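Local coordinates for segregation protein (Thermus thermophilus, PDB 1WCV) that hydrolyses ATP, binds double-stranded DNA cooperatively as ATP-dependent nucleoprotein filaments, and probably takes part in chromosome partitioning, at residues A[6-11]-A[131-136]; A[39-44]-A[113-118]. All coordinates share one frame; numbering follows the deposited sequence.

Contact 1 of 2, residues A[6-11]-A[131-136]; sequences VRRIAL and LAAAEG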
loop_
_atom_site.group_PDB
_atom_site.type_symbol
_atom_site.label_atom_id
_atom_site.label_comp_id
_atom_site.label_asym_id
_atom_site.label_seq_id
_atom_site.Cartn_x
_atom_site.Cartn_y
_atom_site.Cartn_z
ATOM N N VAL A 6 -0.606 -20.030 -8.613
ATOM C CA VAL A 6 0.170 -19.122 -9.453
ATOM C C VAL A 6 1.655 -19.285 -9.165
ATOM O O VAL A 6 2.120 -19.013 -8.060
ATOM C CB VAL A 6 -0.237 -17.647 -9.216
ATOM C CG1 VAL A 6 0.630 -16.720 -10.056
ATOM C CG2 VAL A 6 -1.708 -17.451 -9.576
ATOM N N ARG A 7 2.397 -19.738 -10.167
ATOM C CA ARG A 7 3.832 -19.939 -10.033
ATOM C C ARG A 7 4.554 -19.060 -11.054
ATOM O O ARG A 7 5.601 -18.474 -10.767
ATOM C CB ARG A 7 4.167 -21.417 -10.266
ATOM C CG ARG A 7 5.488 -21.875 -9.670
ATOM C CD ARG A 7 5.622 -23.391 -9.754
ATOM N NE ARG A 7 5.619 -23.844 -11.138
ATOM C CZ ARG A 7 6.648 -23.719 -11.968
ATOM N NH1 ARG A 7 6.547 -24.154 -13.215
ATOM N NH2 ARG A 7 7.785 -23.185 -11.545
ATOM N N ARG A 8 3.977 -18.963 -12.248
ATOM C CA ARG A 8 4.546 -18.149 -13.317
ATOM C C ARG A 8 3.804 -16.827 -13.412
ATOM O O ARG A 8 2.580 -16.797 -13.551
ATOM C CB ARG A 8 4.452 -18.878 -14.655
ATOM C CG ARG A 8 5.309 -20.122 -14.723
ATOM C CD ARG A 8 5.035 -20.888 -15.993
ATOM N NE ARG A 8 5.823 -22.111 -16.079
ATOM C CZ ARG A 8 5.623 -23.054 -16.991
ATOM N NH1 ARG A 8 6.384 -24.139 -17.005
ATOM N NH2 ARG A 8 4.654 -22.911 -17.884
ATOM N N ILE A 9 4.560 -15.738 -13.336
ATOM C CA ILE A 9 3.992 -14.404 -13.395
ATOM C C ILE A 9 4.595 -13.613 -14.547
ATOM O O ILE A 9 5.813 -13.441 -14.640
ATOM C CB ILE A 9 4.257 -13.647 -12.065
ATOM C CG1 ILE A 9 3.631 -14.421 -10.901
ATOM C CG2 ILE A 9 3.691 -12.241 -12.137
ATOM C CD1 ILE A 9 4.029 -13.898 -9.523
ATOM N N ALA A 10 3.731 -13.135 -15.434
ATOM C CA ALA A 10 4.184 -12.350 -16.562
ATOM C C ALA A 10 4.067 -10.880 -16.189
ATOM O O ALA A 10 3.090 -10.473 -15.560
ATOM C CB ALA A 10 3.319 -12.640 -17.793
ATOM N N LEU A 11 5.087 -10.108 -16.546
ATOM C CA LEU A 11 5.093 -8.666 -16.324
ATOM C C LEU A 11 4.824 -8.133 -17.727
ATOM O O LEU A 11 5.650 -8.316 -18.627
ATOM C CB LEU A 11 6.463 -8.185 -15.841
ATOM C CG LEU A 11 6.960 -8.552 -14.433
ATOM C CD1 LEU A 11 6.022 -7.990 -13.394
ATOM C CD2 LEU A 11 7.083 -10.060 -14.297
ATOM N N LEU A 131 2.131 -14.701 -22.035
ATOM C CA LEU A 131 0.768 -14.779 -21.541
ATOM C C LEU A 131 0.194 -16.186 -21.609
ATOM O O LEU A 131 -0.635 -16.567 -20.784
ATOM C CB LEU A 131 -0.125 -13.818 -22.322
ATOM C CG LEU A 131 0.224 -12.341 -22.138
ATOM C CD1 LEU A 131 -0.770 -11.464 -22.882
ATOM C CD2 LEU A 131 0.218 -12.017 -20.657
ATOM N N ALA A 132 0.638 -16.958 -22.594
ATOM C CA ALA A 132 0.147 -18.322 -22.757
ATOM C C ALA A 132 0.789 -19.282 -21.769
ATOM O O ALA A 132 0.262 -20.362 -21.518
ATOM C CB ALA A 132 0.393 -18.800 -24.187
ATOM N N ALA A 133 1.915 -18.877 -21.189
ATOM C CA ALA A 133 2.629 -19.728 -20.240
ATOM C C ALA A 133 2.429 -19.348 -18.772
ATOM O O ALA A 133 2.627 -20.169 -17.871
ATOM C CB ALA A 133 4.110 -19.716 -20.569
ATOM N N ALA A 134 2.032 -18.108 -18.529
ATOM C CA ALA A 134 1.845 -17.629 -17.164
ATOM C C ALA A 134 0.498 -17.973 -16.546
ATOM O O ALA A 134 -0.446 -18.327 -17.241
ATOM C CB ALA A 134 2.041 -16.117 -17.130
ATOM N N GLU A 135 0.419 -17.872 -15.222
ATOM C CA GLU A 135 -0.834 -18.104 -14.523
ATOM C C GLU A 135 -1.299 -16.749 -13.975
ATOM O O GLU A 135 -2.492 -16.491 -13.847
ATOM C CB GLU A 135 -0.653 -19.094 -13.373
ATOM C CG GLU A 135 -0.337 -20.517 -13.799
ATOM C CD GLU A 135 1.132 -20.852 -13.666
ATOM O OE1 GLU A 135 1.708 -20.560 -12.599
ATOM O OE2 GLU A 135 1.710 -21.413 -14.620
ATOM N N GLY A 136 -0.338 -15.881 -13.668
ATOM C CA GLY A 136 -0.674 -14.565 -13.142
ATOM C C GLY A 136 0.006 -13.472 -13.938
ATOM O O GLY A 136 1.071 -13.688 -14.511
HETATM O O HOH W 1 3.489 -23.488 -13.626
#

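Contact 2 of 2, residues A[39-44]-A[113-118]; sequences LLVDLD and DLVLLD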
loop_
_atom_site.group_PDB
_atom_site.type_symbol
_atom_site.label_atom_id
_atom_site.label_comp_id
_atom_site.label_asym_id
_atom_site.label_seq_id
_atom_site.Cartn_x
_atom_site.Cartn_y
_atom_site.Cartn_z
ATOM N N LEU A 39 13.225 -17.502 -10.763
ATOM C CA LEU A 39 13.797 -17.441 -12.095
ATOM C C LEU A 39 13.182 -16.243 -12.819
ATOM O O LEU A 39 11.963 -16.110 -12.881
ATOM C CB LEU A 39 13.478 -18.712 -12.886
ATOM C CG LEU A 39 13.891 -18.658 -14.358
ATOM C CD1 LEU A 39 15.403 -18.501 -14.471
ATOM C CD2 LEU A 39 13.431 -19.922 -15.056
ATOM N N LEU A 40 14.030 -15.357 -13.323
ATOM C CA LEU A 40 13.560 -14.204 -14.079
ATOM C C LEU A 40 13.952 -14.490 -15.516
ATOM O O LEU A 40 15.122 -14.753 -15.802
ATOM C CB LEU A 40 14.237 -12.912 -13.623
ATOM C CG LEU A 40 13.944 -11.663 -14.465
ATOM C CD1 LEU A 40 12.453 -11.348 -14.427
ATOM C CD2 LEU A 40 14.754 -10.479 -13.945
ATOM N N VAL A 41 12.971 -14.448 -16.411
ATOM C CA VAL A 41 13.214 -14.697 -17.823
ATOM C C VAL A 41 13.009 -13.422 -18.625
ATOM O O VAL A 41 11.924 -12.834 -18.606
ATOM C CB VAL A 41 12.255 -15.776 -18.370
ATOM C CG1 VAL A 41 12.584 -16.071 -19.821
ATOM C CG2 VAL A 41 12.343 -17.043 -17.525
ATOM N N ASP A 42 14.059 -12.986 -19.309
ATOM C CA ASP A 42 13.985 -11.794 -20.142
ATOM C C ASP A 42 13.467 -12.254 -21.502
ATOM O O ASP A 42 14.165 -12.969 -22.225
ATOM C CB ASP A 42 15.370 -11.161 -20.306
ATOM C CG ASP A 42 15.309 -9.775 -20.933
ATOM O OD1 ASP A 42 14.236 -9.405 -21.460
ATOM O OD2 ASP A 42 16.332 -9.053 -20.908
ATOM N N LEU A 43 12.243 -11.863 -21.843
ATOM C CA LEU A 43 11.661 -12.259 -23.122
ATOM C C LEU A 43 11.666 -11.126 -24.141
ATOM O O LEU A 43 11.080 -11.249 -25.219
ATOM C CB LEU A 43 10.225 -12.757 -22.919
ATOM C CG LEU A 43 10.045 -14.059 -22.141
ATOM C CD1 LEU A 43 8.563 -14.346 -21.941
ATOM C CD2 LEU A 43 10.704 -15.199 -22.908
ATOM N N ASP A 44 12.327 -10.026 -23.809
ATOM C CA ASP A 44 12.380 -8.886 -24.712
ATOM C C ASP A 44 13.635 -8.936 -25.568
ATOM O O ASP A 44 14.742 -9.021 -25.046
ATOM C CB ASP A 44 12.375 -7.573 -23.929
ATOM C CG ASP A 44 12.075 -6.372 -24.810
ATOM O OD1 ASP A 44 12.604 -6.303 -25.939
ATOM O OD2 ASP A 44 11.313 -5.488 -24.374
ATOM N N ASP A 113 10.224 -21.823 -7.261
ATOM C CA ASP A 113 8.985 -21.515 -6.561
ATOM C C ASP A 113 8.212 -20.523 -7.425
ATOM O O ASP A 113 7.004 -20.647 -7.600
ATOM C CB ASP A 113 9.266 -20.859 -5.208
ATOM C CG ASP A 113 9.896 -21.806 -4.216
ATOM O OD1 ASP A 113 9.293 -22.867 -3.956
ATOM O OD2 ASP A 113 10.986 -21.483 -3.696
ATOM N N LEU A 114 8.934 -19.542 -7.962
ATOM C CA LEU A 114 8.335 -18.498 -8.790
ATOM C C LEU A 114 9.151 -18.180 -10.040
ATOM O O LEU A 114 10.383 -18.121 -10.004
ATOM C CB LEU A 114 8.181 -17.216 -7.972
ATOM C CG LEU A 114 7.394 -17.300 -6.666
ATOM C CD1 LEU A 114 7.630 -16.038 -5.863
ATOM C CD2 LEU A 114 5.913 -17.492 -6.954
ATOM N N VAL A 115 8.446 -17.959 -11.144
ATOM C CA VAL A 115 9.081 -17.634 -12.413
ATOM C C VAL A 115 8.485 -16.330 -12.940
ATOM O O VAL A 115 7.279 -16.243 -13.149
ATOM C CB VAL A 115 8.834 -18.744 -13.452
ATOM C CG1 VAL A 115 9.623 -18.444 -14.726
ATOM C CG2 VAL A 115 9.231 -20.098 -12.869
ATOM N N LEU A 116 9.328 -15.320 -13.121
ATOM C CA LEU A 116 8.870 -14.020 -13.626
ATOM C C LEU A 116 9.259 -13.887 -15.089
ATOM O O LEU A 116 10.407 -14.122 -15.453
ATOM C CB LEU A 116 9.495 -12.872 -12.819
ATOM C CG LEU A 116 8.852 -12.517 -11.471
ATOM C CD1 LEU A 116 8.716 -13.751 -10.596
ATOM C CD2 LEU A 116 9.705 -11.462 -10.770
ATOM N N LEU A 117 8.301 -13.506 -15.928
ATOM C CA LEU A 117 8.568 -13.354 -17.356
ATOM C C LEU A 117 8.445 -11.897 -17.765
ATOM O O LEU A 117 7.342 -11.363 -17.792
ATOM C CB LEU A 117 7.565 -14.177 -18.160
ATOM C CG LEU A 117 7.355 -15.633 -17.753
ATOM C CD1 LEU A 117 6.130 -16.185 -18.470
ATOM C CD2 LEU A 117 8.605 -16.446 -18.081
ATOM N N ASP A 118 9.567 -11.257 -18.080
ATOM C CA ASP A 118 9.544 -9.858 -18.497
ATOM C C ASP A 118 9.224 -9.809 -19.986
ATOM O O ASP A 118 10.109 -9.947 -20.824
ATOM C CB ASP A 118 10.890 -9.188 -18.214
ATOM C CG ASP A 118 10.836 -7.684 -18.398
ATOM O OD1 ASP A 118 9.729 -7.109 -18.272
ATOM O OD2 ASP A 118 11.894 -7.066 -18.655
HETATM O O HOH W 2 13.538 -6.950 -20.666
#

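Contact 1 of 2, residues A[6-11]-A[131-136]
Ile9 and Gly136 form a parallel beta bridge, their CA atoms 4.7 Å apart, where the chain leaves helix 125-133 and enters strand 136-142 beside strand 8-11. The carbonyl of Arg8 is gripped twice: Gly136 N meets Arg8 O nearly along the C=O axis at 3.1 Å, and Glu135 N bonds to the same oxygen from a position tilted out of the carbonyl plane. Ala10 N donates to Gly136 O, so that Gly136 bonds to the residues before and after Ile9, as in a regular parallel bridge; the bond from Glu135 N is the addition.

Glu135 carries the side-chain part. Its chain is bent at chi2 (101°), and the carboxylate turns to the backbone where strand 8-11 begins. There OE1 takes two N-H groups: Arg7 N, 2.7 Å from Glu135 OE1, comes in nearly along the C-O axis, whereas Arg8 N, 2.8 Å from Glu135 OE1, stands above the carboxylate plane with a straight bond of 172°. Glu135 OE2 lies 3.6 Å from Arg8 CD and accepts from a water that is weakly held by Arg7 NH1. The extended Arg8 chain crosses the carboxylate, its guanidinium plane turned 37° from it; Ala133 O lies at the guanidinium edge and takes a weak bond from Arg8 NH2. On the apolar side Ala10 CB touches Ala134 CB at 3.8 Å.

With two backbone N-H groups on OE1 and Arg8 close by, Glu135 is probably held as a carboxylate. Arg8 probably adds only nearby charge, since none of its N-H groups points at OE2, while Arg7 is linked through the water and salt-bridged to Asp109.

Contact 2 of 2, residues A[39-44]-A[113-118]
Leu40 and Leu116 pair in register within the parallel core sheet of a P-loop NTPase fold, on strands 39-42 and 114-118, whose axes approach to 4.7 Å at 18°. Four regular backbone bonds run from Leu39 N to Asp118 N; a fifth, from Leu43 N to Asp118 O, extends the pairing beyond the strand.

Asp118 can be followed outward. Its CB lies 3.8 Å from Val41 O. CG stands anti to the backbone N (chi1 -170°), and the carboxylate divides its partners beyond it: OD1 forms a salt bridge with Lys20, an ATP-binding residue, while OD2 accepts from Thr21, which binds magnesium. This is consistent with a Walker B aspartate acting from the second shell.

On the other face Val41 CB and Leu117 CD2 meet at 3.7 Å, the two side chains pointing the same way; beyond the strand the Leu43 side chain crosses that of Leu117, its CD1 touching Leu117 CB. Asp42, held by Thr50 through OD2, offers OD1 to Asp44 N in an Asx turn at 3.1 Å. A water lies between the two aspartates, 2.7 Å from Asp42 OD1 and 2.6 Å from Asp118 OD2.

Overall arrangement
From the N terminus the chain enters strand 8-11, passes the P-loop and helix 18-33, and returns to the sheet in strand 38-42. Contact 2 closes a loop of 68 residues when strand 114-118 pairs with that strand. Contact 1 closes the larger loop of 119 residues at the end of helix 125-133 and the start of strand 136-142, so contact 2 falls wholly within it and the two do not cross. Their centres are 9 Å apart. Ile9 N is 2.8 Å from Val115 O, a probable hydrogen bond. The contacts join two strand pairs, and the bonds between strands 114-118 and 8-11 bring these together in the order 38-42, 114-118, 8-11, 136-142.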